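Local structure of hypothetical protein (Lactobacillus plantarum, 2IAY) at residues A83-N88 against E93-L98. The protein is of unknown function but probably has a role in amino-acid metabolism. Numbering follows the deposited sequence.
Sequences ANIFKN and EAVEQL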
# COMPACT_ATOMS: atom_id res chain seq x y z
N ALA A 83 -1.86 8.92 8.54
CA ALA A 83 -3.30 8.98 8.64
C ALA A 83 -3.82 7.64 9.05
O ALA A 83 -3.25 6.59 8.72
CB ALA A 83 -3.92 9.39 7.30
N ASN A 84 -4.96 7.68 9.70
CA ASN A 84 -5.72 6.49 10.12
C ASN A 84 -7.08 6.59 9.47
O ASN A 84 -7.90 7.41 9.86
CB ASN A 84 -5.86 6.50 11.66
CG ASN A 84 -6.56 5.28 12.23
OD1 ASN A 84 -7.44 4.71 11.60
ND2 ASN A 84 -6.23 4.93 13.48
N ILE A 85 -7.28 5.80 8.42
CA ILE A 85 -8.54 5.89 7.68
C ILE A 85 -9.62 4.98 8.25
O ILE A 85 -10.74 4.97 7.71
CB ILE A 85 -8.27 5.66 6.14
CG1 ILE A 85 -8.05 4.21 5.80
CG2 ILE A 85 -7.11 6.50 5.61
CD1 ILE A 85 -8.11 3.92 4.28
N PHE A 86 -9.31 4.16 9.26
CA PHE A 86 -10.26 3.12 9.78
C PHE A 86 -10.97 3.45 11.07
O PHE A 86 -12.09 2.98 11.30
CB PHE A 86 -9.52 1.81 10.01
CG PHE A 86 -8.95 1.24 8.77
CD1 PHE A 86 -9.74 0.52 7.91
CD2 PHE A 86 -7.66 1.50 8.40
CE1 PHE A 86 -9.21 -0.00 6.80
CE2 PHE A 86 -7.15 0.99 7.27
CZ PHE A 86 -7.93 0.24 6.45
N LYS A 87 -10.28 4.19 11.93
CA LYS A 87 -10.79 4.55 13.26
C LYS A 87 -12.21 5.07 13.22
O LYS A 87 -12.50 6.03 12.49
CB LYS A 87 -9.90 5.64 13.87
N ASN A 88 -13.10 4.40 13.98
CA ASN A 88 -14.52 4.72 14.07
C ASN A 88 -15.24 4.71 12.73
O ASN A 88 -16.33 5.27 12.58
CB ASN A 88 -14.69 6.06 14.77
CG ASN A 88 -14.22 6.03 16.19
OD1 ASN A 88 -14.39 5.04 16.91
ND2 ASN A 88 -13.59 7.11 16.60
N GLU A 93 -15.51 5.65 2.19
CA GLU A 93 -15.20 5.67 0.76
C GLU A 93 -13.69 5.43 0.54
O GLU A 93 -13.30 4.74 -0.42
CB GLU A 93 -15.65 6.95 0.06
CG GLU A 93 -17.15 7.11 -0.01
CD GLU A 93 -17.58 8.46 -0.55
OE1 GLU A 93 -16.79 9.22 -1.14
OE2 GLU A 93 -18.77 8.80 -0.36
N ALA A 94 -12.85 6.05 1.34
CA ALA A 94 -11.39 5.84 1.25
C ALA A 94 -11.07 4.37 1.52
O ALA A 94 -10.23 3.80 0.83
CB ALA A 94 -10.65 6.77 2.20
N VAL A 95 -11.70 3.78 2.54
CA VAL A 95 -11.46 2.37 2.85
C VAL A 95 -11.90 1.49 1.69
O VAL A 95 -11.16 0.59 1.32
CB VAL A 95 -12.17 1.96 4.15
CG1 VAL A 95 -12.07 0.44 4.32
CG2 VAL A 95 -11.56 2.67 5.34
N GLU A 96 -13.06 1.75 1.10
CA GLU A 96 -13.47 0.93 -0.04
C GLU A 96 -12.48 1.01 -1.19
O GLU A 96 -12.18 -0.02 -1.84
CB GLU A 96 -14.86 1.31 -0.52
CG GLU A 96 -15.96 0.82 0.44
CD GLU A 96 -15.81 -0.68 0.74
OE1 GLU A 96 -15.88 -1.54 -0.18
OE2 GLU A 96 -15.50 -1.03 1.91
N GLN A 97 -11.98 2.21 -1.48
CA GLN A 97 -11.02 2.37 -2.57
C GLN A 97 -9.72 1.65 -2.24
O GLN A 97 -9.13 0.99 -3.09
CB GLN A 97 -10.81 3.87 -2.84
CG GLN A 97 -9.95 4.14 -4.05
CD GLN A 97 -9.78 5.60 -4.34
OE1 GLN A 97 -10.32 6.44 -3.62
NE2 GLN A 97 -8.96 5.90 -5.33
N LEU A 98 -9.23 1.82 -1.02
CA LEU A 98 -8.03 1.10 -0.59
C LEU A 98 -8.18 -0.40 -0.73
O LEU A 98 -7.32 -1.10 -1.24
CB LEU A 98 -7.70 1.51 0.85
CG LEU A 98 -6.51 0.78 1.48
CD1 LEU A 98 -5.58 1.77 2.29
CD2 LEU A 98 -6.90 -0.40 2.28
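I85 and F86, in the loop that leads from strand 70-76 to helix 92-107, pack against the first turns of that same helix through V95, L98 and A94. I85 reaches in with CD1, which lies 3.8 Å from V95 CG2 and 3.9 Å from L98 CD1; A94 CB borders the same methyl more loosely. V95 CG2 also packs on the backbone carbonyl, 3.4 Å from I85 O. CG1 of I85 sits between its backbone N and carbonyl carbon (chi1 76°), a setting that also puts CG1 against one face of the F86 ring, near its rim. F86 CE1 lies 3.8 Å from both V95 CG1 and V95 CG2, and F86 CD1 also touches V95 CG2, while L98 CD2 comes at the ring edge, 4.3 Å from F86 CZ. Behind this pair N84 OD1 holds two donors: F86 N, in the carbonyl plane (3.0 Å), makes an Asx turn, and K87 N, above that plane at 2.9 Å, an Asx motif. Beyond the two segments, F57 of strand 57-63 touches both I85 and A94, and L10 both F86 and L98. With no hydrogen bond between the segments, apolar side chains and one backbone carbonyl join loop to helix.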